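Local structure of Trypsin/factor XIIA inhibitor (Zea mays, 1BEA) at residues Leu63-Ile68 and Cys86-Gln91; Arg21-Ser26 and Glu101-Leu106; Glu47-Asp50 and Cys55-Thr58. The protein inhibits mammalian trypsin and activated Hageman factor (factor XIIa) and belongs to the cereal trypsin/alpha-amylase inhibitor family. All coordinates share one frame; numbering follows the deposited sequence.

Contact 1: Leu63-Ile68 and Cys86-Gln91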
ATOM      1  N   LEU A  63      -3.688  -2.523  -1.531  1.00 18.07           N
ATOM      2  CA  LEU A  63      -2.394  -2.717  -2.111  1.00 18.24           C
ATOM      3  C   LEU A  63      -1.854  -4.088  -1.748  1.00 20.28           C
ATOM      4  O   LEU A  63      -1.314  -4.773  -2.616  1.00 21.28           O
ATOM      5  CB  LEU A  63      -1.423  -1.614  -1.655  1.00 14.96           C
ATOM      6  CG  LEU A  63       0.017  -1.867  -2.113  1.00 24.45           C
ATOM      7  CD1 LEU A  63       0.107  -1.427  -3.604  1.00 23.09           C
ATOM      8  CD2 LEU A  63       1.079  -1.143  -1.226  1.00 14.67           C
ATOM      9  N   MET A  64      -2.022  -4.539  -0.505  1.00 16.11           N
ATOM     10  CA  MET A  64      -1.460  -5.835  -0.149  1.00 18.67           C
ATOM     11  C   MET A  64      -2.167  -7.003  -0.829  1.00 24.26           C
ATOM     12  O   MET A  64      -1.559  -7.870  -1.488  1.00 23.09           O
ATOM     13  CB  MET A  64      -1.557  -6.068   1.348  1.00 21.08           C
ATOM     14  CG  MET A  64      -0.654  -5.236   2.220  1.00 20.79           C
ATOM     15  SD  MET A  64      -1.199  -5.189   4.008  1.00 31.83           S
ATOM     16  CE  MET A  64      -1.101  -6.962   4.464  1.00 20.46           C
ATOM     17  N   ASP A  65      -3.478  -7.028  -0.671  1.00 25.40           N
ATOM     18  CA  ASP A  65      -4.261  -8.134  -1.194  1.00 26.26           C
ATOM     19  C   ASP A  65      -5.224  -7.900  -2.342  1.00 26.06           C
ATOM     20  O   ASP A  65      -5.808  -8.844  -2.850  1.00 28.50           O
ATOM     21  CB  ASP A  65      -4.968  -8.788  -0.009  1.00 31.85           C
ATOM     22  CG  ASP A  65      -4.021  -8.942   1.167  1.00 34.23           C
ATOM     23  OD1 ASP A  65      -2.831  -9.206   0.901  1.00 41.41           O
ATOM     24  OD2 ASP A  65      -4.423  -8.773   2.332  1.00 35.51           O
ATOM     25  N   GLY A  66      -5.370  -6.654  -2.763  1.00 27.69           N
ATOM     26  CA  GLY A  66      -6.239  -6.349  -3.880  1.00 21.65           C
ATOM     27  C   GLY A  66      -7.710  -6.183  -3.530  1.00 30.26           C
ATOM     28  O   GLY A  66      -8.169  -6.494  -2.419  1.00 29.38           O
ATOM     29  N   ALA A  67      -8.459  -5.696  -4.507  1.00 26.10           N
ATOM     30  CA  ALA A  67      -9.888  -5.473  -4.358  1.00 31.42           C
ATOM     31  C   ALA A  67     -10.529  -5.596  -5.732  1.00 30.53           C
ATOM     32  O   ALA A  67      -9.902  -5.255  -6.726  1.00 32.23           O
ATOM     33  CB  ALA A  67     -10.131  -4.078  -3.815  1.00 32.68           C
ATOM     34  N   ILE A  68     -11.762  -6.077  -5.806  1.00 27.41           N
ATOM     35  CA  ILE A  68     -12.405  -6.178  -7.112  1.00 32.62           C
ATOM     36  C   ILE A  68     -13.664  -5.363  -7.035  1.00 33.61           C
ATOM     37  O   ILE A  68     -14.658  -5.804  -6.493  1.00 34.99           O
ATOM     38  CB  ILE A  68     -12.753  -7.634  -7.490  1.00 29.90           C
ATOM     39  CG1 ILE A  68     -11.576  -8.226  -8.225  1.00 32.91           C
ATOM     40  CG2 ILE A  68     -13.914  -7.679  -8.482  1.00 31.91           C
ATOM     41  CD1 ILE A  68     -11.262  -7.430  -9.492  1.00 41.26           C
ATOM     42  N   CYS A  86      10.651 -14.232  -4.620  1.00 41.46           N
ATOM     43  CA  CYS A  86      10.163 -13.212  -3.685  1.00 38.85           C
ATOM     44  C   CYS A  86       8.666 -13.414  -3.520  1.00 41.44           C
ATOM     45  O   CYS A  86       7.829 -12.732  -4.128  1.00 39.11           O
ATOM     46  CB  CYS A  86      10.432 -11.825  -4.215  1.00 39.16           C
ATOM     47  SG  CYS A  86       9.944 -10.601  -2.992  1.00 32.49           S
ATOM     48  N   PRO A  87       8.307 -14.385  -2.691  1.00 43.91           N
ATOM     49  CA  PRO A  87       6.898 -14.691  -2.447  1.00 42.29           C
ATOM     50  C   PRO A  87       6.079 -13.532  -1.901  1.00 40.36           C
ATOM     51  O   PRO A  87       6.538 -12.734  -1.067  1.00 36.63           O
ATOM     52  CB  PRO A  87       6.947 -15.876  -1.480  1.00 44.91           C
ATOM     53  CG  PRO A  87       8.293 -15.822  -0.872  1.00 45.49           C
ATOM     54  CD  PRO A  87       9.212 -15.232  -1.898  1.00 43.59           C
ATOM     55  N   ARG A  88       4.836 -13.484  -2.365  1.00 39.05           N
ATOM     56  CA  ARG A  88       3.882 -12.460  -1.970  1.00 33.81           C
ATOM     57  C   ARG A  88       3.788 -12.287  -0.460  1.00 32.25           C
ATOM     58  O   ARG A  88       3.647 -11.172   0.023  1.00 29.33           O
ATOM     59  CB  ARG A  88       2.534 -12.796  -2.588  1.00 28.75           C
ATOM     60  CG  ARG A  88       1.415 -12.864  -1.658  1.00 24.18           C
ATOM     61  CD  ARG A  88       0.135 -12.889  -2.422  1.00 32.88           C
ATOM     62  NE  ARG A  88      -0.961 -12.928  -1.471  1.00 32.99           N
ATOM     63  CZ  ARG A  88      -1.520 -11.845  -0.973  1.00 31.63           C
ATOM     64  NH1 ARG A  88      -1.100 -10.633  -1.331  1.00 28.59           N
ATOM     65  NH2 ARG A  88      -2.482 -11.988  -0.092  1.00 36.87           N
ATOM     66  N   GLU A  89       3.931 -13.384   0.281  1.00 34.27           N
ATOM     67  CA  GLU A  89       3.884 -13.341   1.742  1.00 36.11           C
ATOM     68  C   GLU A  89       5.011 -12.501   2.339  1.00 36.21           C
ATOM     69  O   GLU A  89       4.877 -11.891   3.418  1.00 32.27           O
ATOM     70  CB  GLU A  89       3.947 -14.762   2.329  1.00 40.58           C
ATOM     71  CG  GLU A  89       4.575 -15.803   1.414  1.00 46.71           C
ATOM     72  CD  GLU A  89       3.577 -16.415   0.431  1.00 54.65           C
ATOM     73  OE1 GLU A  89       2.425 -16.719   0.825  1.00 59.45           O
ATOM     74  OE2 GLU A  89       3.940 -16.601  -0.750  1.00 57.99           O
ATOM     75  N   VAL A  90       6.144 -12.487   1.662  1.00 34.56           N
ATOM     76  CA  VAL A  90       7.246 -11.697   2.164  1.00 33.24           C
ATOM     77  C   VAL A  90       6.997 -10.204   2.010  1.00 31.55           C
ATOM     78  O   VAL A  90       7.320  -9.426   2.895  1.00 25.91           O
ATOM     79  CB  VAL A  90       8.540 -12.016   1.441  1.00 36.69           C
ATOM     80  CG1 VAL A  90       9.703 -11.466   2.247  1.00 36.06           C
ATOM     81  CG2 VAL A  90       8.677 -13.530   1.248  1.00 36.74           C
ATOM     82  N   GLN A  91       6.427  -9.798   0.880  1.00 28.61           N
ATOM     83  CA  GLN A  91       6.188  -8.379   0.646  1.00 27.13           C
ATOM     84  C   GLN A  91       5.054  -7.825   1.519  1.00 22.08           C
ATOM     85  O   GLN A  91       5.109  -6.685   1.965  1.00 20.93           O
ATOM     86  CB  GLN A  91       5.887  -8.171  -0.833  1.00 30.40           C
ATOM     87  CG  GLN A  91       6.685  -9.047  -1.760  1.00 23.24           C
ATOM     88  CD  GLN A  91       6.101  -9.009  -3.142  1.00 27.14           C
ATOM     89  OE1 GLN A  91       5.690  -7.957  -3.601  1.00 29.49           O
ATOM     90  NE2 GLN A  91       6.036 -10.158  -3.811  1.00 28.15           N
TER
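Arg88 reaches across to the C-terminal end of helix 56-65 and binds both a carboxylate and a backbone carbonyl there. The ionic part is a salt bridge to Asp65, in which two guanidinium nitrogens share one oxygen: NH2 of Arg88 lies 3.0 Å from OD1 of Asp65, and NH1 of Arg88 lies 3.2 Å from the same OD1. OD1 stays close to the guanidinium plane, but the carboxylate stands almost upright to it, the two planes being 84° apart. NH2 comes from above the carboxylate plane, whereas NH1 arrives on the anti side, close to that plane. Arg92 makes a second salt bridge to OD1, so this one oxygen draws in two arginines and its negative charge is probably well compensated.

The backbone part is a hydrogen bond from Arg88 NH1 to Met64 O at 2.8 Å, bent to 133° at the hydrogen and made from above the carbonyl plane. An arm extended from CG to NE carries the guanidinium out to this carbonyl, in the last turn of the helix. NH1 also bonds to Leu80 O. Just after Asp65, Gly66 with its positive phi takes the chain out of the helix.

The Arg88 side chain thus links the end of helix 56-65 to the first turn of helix 88-95, whose N-cap position is held by Pro87; Met64 packs on Arg92 and Ala95 farther along that helix, and Gln91 leans on helix 18-29.

Contact 2: Arg21-Ser26 and Glu101-Leu106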
ATOM      1  N   ARG A  21       4.048   0.292  -3.855  1.00 13.81           N
ATOM      2  CA  ARG A  21       4.288  -1.032  -4.475  1.00 16.37           C
ATOM      3  C   ARG A  21       5.772  -1.262  -4.674  1.00 14.84           C
ATOM      4  O   ARG A  21       6.286  -2.283  -4.212  1.00 28.90           O
ATOM      5  CB  ARG A  21       3.624  -1.150  -5.853  1.00 19.46           C
ATOM      6  CG  ARG A  21       3.808  -2.511  -6.522  1.00 18.57           C
ATOM      7  CD  ARG A  21       2.979  -2.652  -7.804  1.00 21.76           C
ATOM      8  NE  ARG A  21       1.540  -2.780  -7.550  1.00 26.29           N
ATOM      9  CZ  ARG A  21       0.928  -3.881  -7.091  1.00 33.77           C
ATOM     10  NH1 ARG A  21       1.617  -4.992  -6.796  1.00 29.94           N
ATOM     11  NH2 ARG A  21      -0.395  -3.862  -6.909  1.00 36.70           N
ATOM     12  N   TRP A  22       6.442  -0.308  -5.348  1.00 18.02           N
ATOM     13  CA  TRP A  22       7.885  -0.309  -5.682  1.00 14.58           C
ATOM     14  C   TRP A  22       8.799  -0.146  -4.503  1.00 22.01           C
ATOM     15  O   TRP A  22       9.918  -0.654  -4.510  1.00 19.09           O
ATOM     16  CB  TRP A  22       8.234   0.835  -6.655  1.00 22.60           C
ATOM     17  CG  TRP A  22       7.655   0.659  -7.986  1.00 17.55           C
ATOM     18  CD1 TRP A  22       7.092   1.624  -8.759  1.00 32.18           C
ATOM     19  CD2 TRP A  22       7.473  -0.578  -8.683  1.00 26.50           C
ATOM     20  NE1 TRP A  22       6.558   1.065  -9.894  1.00 25.75           N
ATOM     21  CE2 TRP A  22       6.774  -0.286  -9.876  1.00 27.68           C
ATOM     22  CE3 TRP A  22       7.829  -1.915  -8.419  1.00 26.72           C
ATOM     23  CZ2 TRP A  22       6.424  -1.276 -10.800  1.00 24.13           C
ATOM     24  CZ3 TRP A  22       7.488  -2.884  -9.326  1.00 26.85           C
ATOM     25  CH2 TRP A  22       6.789  -2.568 -10.509  1.00 32.22           C
ATOM     26  N   TYR A  23       8.355   0.634  -3.528  1.00 21.02           N
ATOM     27  CA  TYR A  23       9.140   0.816  -2.316  1.00 24.65           C
ATOM     28  C   TYR A  23       9.161  -0.562  -1.602  1.00 22.97           C
ATOM     29  O   TYR A  23      10.190  -1.015  -1.128  1.00 26.11           O
ATOM     30  CB  TYR A  23       8.493   1.891  -1.444  1.00 24.39           C
ATOM     31  CG  TYR A  23       9.093   2.026  -0.063  1.00 28.40           C
ATOM     32  CD1 TYR A  23      10.458   1.833   0.142  1.00 31.08           C
ATOM     33  CD2 TYR A  23       8.309   2.380   1.031  1.00 27.39           C
ATOM     34  CE1 TYR A  23      11.026   1.987   1.393  1.00 34.33           C
ATOM     35  CE2 TYR A  23       8.873   2.540   2.297  1.00 25.71           C
ATOM     36  CZ  TYR A  23      10.233   2.344   2.471  1.00 34.46           C
ATOM     37  OH  TYR A  23      10.819   2.480   3.723  1.00 39.95           O
ATOM     38  N   VAL A  24       8.027  -1.236  -1.577  1.00 22.27           N
ATOM     39  CA  VAL A  24       7.928  -2.525  -0.953  1.00 21.03           C
ATOM     40  C   VAL A  24       8.735  -3.595  -1.672  1.00 25.93           C
ATOM     41  O   VAL A  24       9.356  -4.426  -1.009  1.00 27.28           O
ATOM     42  CB  VAL A  24       6.471  -2.995  -0.879  1.00 21.46           C
ATOM     43  CG1 VAL A  24       6.407  -4.467  -0.560  1.00 17.80           C
ATOM     44  CG2 VAL A  24       5.745  -2.213   0.190  1.00 23.08           C
ATOM     45  N   THR A  25       8.732  -3.614  -3.007  1.00 17.84           N
ATOM     46  CA  THR A  25       9.497  -4.645  -3.728  1.00 21.47           C
ATOM     47  C   THR A  25      11.015  -4.380  -3.706  1.00 28.45           C
ATOM     48  O   THR A  25      11.856  -5.307  -3.860  1.00 26.73           O
ATOM     49  CB  THR A  25       9.057  -4.785  -5.201  1.00 20.12           C
ATOM     50  OG1 THR A  25       9.179  -3.526  -5.873  1.00 15.19           O
ATOM     51  CG2 THR A  25       7.673  -5.247  -5.274  1.00 14.59           C
ATOM     52  N   SER A  26      11.362  -3.112  -3.519  1.00 22.96           N
ATOM     53  CA  SER A  26      12.744  -2.733  -3.477  1.00 29.53           C
ATOM     54  C   SER A  26      13.348  -3.476  -2.325  1.00 32.15           C
ATOM     55  O   SER A  26      14.330  -4.203  -2.492  1.00 36.38           O
ATOM     56  CB  SER A  26      12.862  -1.247  -3.234  1.00 28.94           C
ATOM     57  OG  SER A  26      12.563  -0.553  -4.421  1.00 34.59           O
ATOM     58  N   GLU A 101       5.126   4.724  12.543  1.00 41.68           N
ATOM     59  CA  GLU A 101       6.047   5.851  12.738  1.00 44.81           C
ATOM     60  C   GLU A 101       7.456   5.451  12.319  1.00 39.89           C
ATOM     61  O   GLU A 101       8.321   6.308  12.102  1.00 38.45           O
ATOM     62  CB  GLU A 101       6.026   6.328  14.192  1.00 50.68           C
ATOM     63  CG  GLU A 101       6.064   5.226  15.222  1.00 68.45           C
ATOM     64  CD  GLU A 101       6.628   5.709  16.568  1.00 81.70           C
ATOM     65  OE1 GLU A 101       7.236   6.811  16.605  1.00 86.28           O
ATOM     66  OE2 GLU A 101       6.461   4.988  17.591  1.00 88.68           O
ATOM     67  N   ALA A 102       7.676   4.141  12.207  1.00 37.80           N
ATOM     68  CA  ALA A 102       8.964   3.608  11.743  1.00 35.48           C
ATOM     69  C   ALA A 102       8.996   3.956  10.261  1.00 33.68           C
ATOM     70  O   ALA A 102      10.025   4.333   9.701  1.00 31.95           O
ATOM     71  CB  ALA A 102       8.998   2.107  11.910  1.00 32.71           C
ATOM     72  N   GLU A 103       7.834   3.859   9.630  1.00 28.00           N
ATOM     73  CA  GLU A 103       7.763   4.170   8.227  1.00 25.52           C
ATOM     74  C   GLU A 103       7.177   5.548   7.946  1.00 25.05           C
ATOM     75  O   GLU A 103       7.816   6.533   8.213  1.00 25.93           O
ATOM     76  CB  GLU A 103       7.007   3.056   7.526  1.00 26.80           C
ATOM     77  CG  GLU A 103       7.696   1.688   7.667  1.00 25.36           C
ATOM     78  CD  GLU A 103       9.038   1.630   6.935  1.00 34.60           C
ATOM     79  OE1 GLU A 103       9.234   2.387   5.950  1.00 25.78           O
ATOM     80  OE2 GLU A 103       9.904   0.823   7.339  1.00 32.99           O
ATOM     81  N   CYS A 104       5.960   5.647   7.425  1.00 28.92           N
ATOM     82  CA  CYS A 104       5.421   6.970   7.073  1.00 25.87           C
ATOM     83  C   CYS A 104       4.874   7.782   8.222  1.00 28.84           C
ATOM     84  O   CYS A 104       4.707   8.990   8.107  1.00 27.12           O
ATOM     85  CB  CYS A 104       4.316   6.831   6.009  1.00 25.29           C
ATOM     86  SG  CYS A 104       4.871   6.256   4.367  1.00 25.67           S
ATOM     87  N   ASN A 105       4.589   7.114   9.327  1.00 31.87           N
ATOM     88  CA  ASN A 105       4.014   7.753  10.511  1.00 32.16           C
ATOM     89  C   ASN A 105       2.782   8.592  10.206  1.00 32.55           C
ATOM     90  O   ASN A 105       2.755   9.811  10.420  1.00 25.99           O
ATOM     91  CB  ASN A 105       5.022   8.622  11.229  1.00 30.17           C
ATOM     92  CG  ASN A 105       4.601   8.887  12.639  1.00 33.74           C
ATOM     93  OD1 ASN A 105       5.138   9.752  13.301  1.00 41.74           O
ATOM     94  ND2 ASN A 105       3.621   8.125  13.114  1.00 35.37           N
ATOM     95  N   LEU A 106       1.747   7.913   9.732  1.00 32.88           N
ATOM     96  CA  LEU A 106       0.513   8.602   9.393  1.00 33.69           C
ATOM     97  C   LEU A 106      -0.661   8.064  10.200  1.00 34.69           C
ATOM     98  O   LEU A 106      -0.828   6.850  10.345  1.00 32.16           O
ATOM     99  CB  LEU A 106       0.217   8.433   7.908  1.00 30.12           C
ATOM    100  CG  LEU A 106       1.109   9.265   7.002  1.00 24.81           C
ATOM    101  CD1 LEU A 106       1.172   8.634   5.624  1.00 26.31           C
ATOM    102  CD2 LEU A 106       0.561  10.680   6.967  1.00 20.14           C
TER
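Tyr23 and Glu103 meet through a single hydrogen bond, phenol to carboxylate, that ties helix 18-29 to the loop following helix 88-95. The hydroxyl is the donor, with OH of Tyr23 2.7 Å from OE1 of Glu103. The oxygen is approached on its syn side, 15° out of the carboxylate plane, and it lies at the edge of the phenol ring, near the ring plane. Ring and carboxylate are turned 52° against each other. With CG of Tyr23 opposite the backbone nitrogen (chi1 171°), the ring extends from the helix toward the loop, whereas the glutamate chain bends at chi2 (-67°) and brings its carboxylate round to the hydroxyl. Lys41 adds a long, weak ion pair to the same OE1. Within helix 18-29, Ser26 OG donates to Trp22 O at 2.6 Å, and this carbonyl receives Ser26 N from the opposite face of its plane.

In the cereal inhibitor fold, a small bundle of helices cross-linked by disulfides, this loop is also bound covalently: Cys104, next to Glu103, is joined to Cys45 of helix 37-49. The polar bond and the disulfide thus attach neighbouring residues of the loop to two different helices.

The tyrosine also takes part in nonpolar packing. Its ring meets Phe94 of helix 88-95 edge-to-face and touches Leu98, while Glu103 also rests on Phe94.

Contact 3: Glu47-Asp50 and Cys55-Thr58; sequences ELAD and CRCT
Leu48 and Ala49, near the C-terminal end of helix 37-49, present consecutive carbonyls to the side chain of Arg56, the opening residue of helix 56-65. Leu48 uses both backbone and side chain. Its CD1 lies 4.0 Å from the backbone O of Arg56 and 4.3 Å from CG of the same arginine, while its own O receives a weak bond from Arg56 NE at 3.2 Å, bent to 121°. NE also donates to Ile51 O in the connecting loop, its stronger partner.

This is a tight connection between two successive helices of the disulfide-rich inhibitor fold. Two disulfides flank the arginine: Cys55 is joined to Cys6 near the start of the chain, and Cys57 to Cys115 near its end.

At Ala49 the grip is firmer. Arg56 NH2 donates to Ala49 O at 2.9 Å, and the oxygen lies at the edge of the guanidinium, tilted 23° from its plane. The arm of Arg56 is extended from CG to NE and runs past Leu48 O to reach this second carbonyl. CB of Ala49 points away from the arginine's segment and packs on Leu106, while Arg56 NH1 bonds to Ala107 O in the same loop.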
ATOM      1  N   GLU A  47       1.915   9.581  -1.152  1.00 18.75           N
ATOM      2  CA  GLU A  47       0.693   9.019  -1.732  1.00 20.94           C
ATOM      3  C   GLU A  47      -0.325   8.523  -0.690  1.00 23.67           C
ATOM      4  O   GLU A  47      -1.552   8.646  -0.870  1.00 22.38           O
ATOM      5  CB  GLU A  47       1.049   7.850  -2.665  1.00 22.52           C
ATOM      6  CG  GLU A  47       1.355   8.300  -4.050  1.00 22.54           C
ATOM      7  CD  GLU A  47       2.070   7.243  -4.876  1.00 27.79           C
ATOM      8  OE1 GLU A  47       2.085   6.054  -4.477  1.00 20.84           O
ATOM      9  OE2 GLU A  47       2.613   7.614  -5.935  1.00 21.05           O
ATOM     10  N   LEU A  48       0.202   7.923   0.373  1.00 19.03           N
ATOM     11  CA  LEU A  48      -0.609   7.405   1.460  1.00 23.28           C
ATOM     12  C   LEU A  48      -1.252   8.559   2.235  1.00 25.98           C
ATOM     13  O   LEU A  48      -2.383   8.464   2.712  1.00 29.71           O
ATOM     14  CB  LEU A  48       0.283   6.571   2.386  1.00 24.93           C
ATOM     15  CG  LEU A  48      -0.302   5.551   3.390  1.00 26.25           C
ATOM     16  CD1 LEU A  48      -1.400   4.681   2.782  1.00 20.08           C
ATOM     17  CD2 LEU A  48       0.857   4.678   3.885  1.00 13.50           C
ATOM     18  N   ALA A  49      -0.544   9.670   2.356  1.00 25.43           N
ATOM     19  CA  ALA A  49      -1.115  10.799   3.064  1.00 25.45           C
ATOM     20  C   ALA A  49      -2.178  11.550   2.268  1.00 27.84           C
ATOM     21  O   ALA A  49      -3.013  12.251   2.879  1.00 26.93           O
ATOM     22  CB  ALA A  49      -0.043  11.748   3.456  1.00 24.16           C
ATOM     23  N   ASP A  50      -2.162  11.430   0.932  1.00 28.06           N
ATOM     24  CA  ASP A  50      -3.175  12.135   0.100  1.00 24.50           C
ATOM     25  C   ASP A  50      -4.529  11.454   0.249  1.00 26.15           C
ATOM     26  O   ASP A  50      -5.570  11.973  -0.160  1.00 24.94           O
ATOM     27  CB  ASP A  50      -2.775  12.143  -1.379  1.00 34.01           C
ATOM     28  CG  ASP A  50      -1.803  13.275  -1.720  1.00 41.10           C
ATOM     29  OD1 ASP A  50      -1.862  14.348  -1.093  1.00 48.76           O
ATOM     30  OD2 ASP A  50      -0.959  13.095  -2.621  1.00 51.84           O
ATOM     31  N   CYS A  55      -9.475   6.203   5.400  1.00 28.13           N
ATOM     32  CA  CYS A  55      -9.292   5.181   4.363  1.00 28.35           C
ATOM     33  C   CYS A  55      -7.858   4.671   4.230  1.00 28.19           C
ATOM     34  O   CYS A  55      -7.619   3.800   3.401  1.00 25.06           O
ATOM     35  CB  CYS A  55      -9.665   5.727   2.980  1.00 30.34           C
ATOM     36  SG  CYS A  55     -11.405   6.191   2.749  1.00 26.46           S
ATOM     37  N   ARG A  56      -6.918   5.167   5.035  1.00 23.66           N
ATOM     38  CA  ARG A  56      -5.538   4.762   4.867  1.00 19.24           C
ATOM     39  C   ARG A  56      -5.275   3.274   5.016  1.00 25.04           C
ATOM     40  O   ARG A  56      -4.592   2.677   4.178  1.00 29.86           O
ATOM     41  CB  ARG A  56      -4.644   5.624   5.746  1.00 18.26           C
ATOM     42  CG  ARG A  56      -4.325   6.940   5.053  1.00 21.62           C
ATOM     43  CD  ARG A  56      -3.853   8.012   5.992  1.00 26.30           C
ATOM     44  NE  ARG A  56      -3.873   9.374   5.426  1.00 23.16           N
ATOM     45  CZ  ARG A  56      -3.695  10.474   6.155  1.00 25.81           C
ATOM     46  NH1 ARG A  56      -3.492  10.361   7.450  1.00 19.58           N
ATOM     47  NH2 ARG A  56      -3.731  11.677   5.610  1.00 17.85           N
ATOM     48  N   CYS A  57      -5.843   2.632   6.023  1.00 23.75           N
ATOM     49  CA  CYS A  57      -5.613   1.186   6.197  1.00 29.81           C
ATOM     50  C   CYS A  57      -6.236   0.366   5.061  1.00 28.42           C
ATOM     51  O   CYS A  57      -5.724  -0.672   4.637  1.00 27.35           O
ATOM     52  CB  CYS A  57      -6.181   0.704   7.539  1.00 33.15           C
ATOM     53  SG  CYS A  57      -5.386   1.346   9.055  1.00 35.33           S
ATOM     54  N   THR A  58      -7.372   0.826   4.591  1.00 24.42           N
ATOM     55  CA  THR A  58      -8.034   0.147   3.512  1.00 26.67           C
ATOM     56  C   THR A  58      -7.165   0.243   2.254  1.00 26.64           C
ATOM     57  O   THR A  58      -6.986  -0.732   1.535  1.00 22.27           O
ATOM     58  CB  THR A  58      -9.395   0.790   3.307  1.00 31.07           C
ATOM     59  OG1 THR A  58     -10.152   0.634   4.512  1.00 35.91           O
ATOM     60  CG2 THR A  58     -10.167   0.127   2.183  1.00 34.27           C
TER

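In the fold
Contacts 1 and 3 both use helix 56-65, contact 3 at its start and contact 1 at its end; their centres are about 17 Å apart, on opposite sides of the chain's centre. Contact 2 closes a long loop of the chain in which both others are nested. It touches contact 3 through Leu106, whose CD2 lies 3.7 Å from CB of Ala49, and contact 1 where CG1 of Val24 lies 3.6 Å from O of Gln91. Contact 2 also comes near the protease-binding site: the Tyr23 side chain is about 9 Å from that of Leu35, which follows the active-site Arg34 at the bond cleaved by target proteases. Contacts 1 and 3 lie away from it.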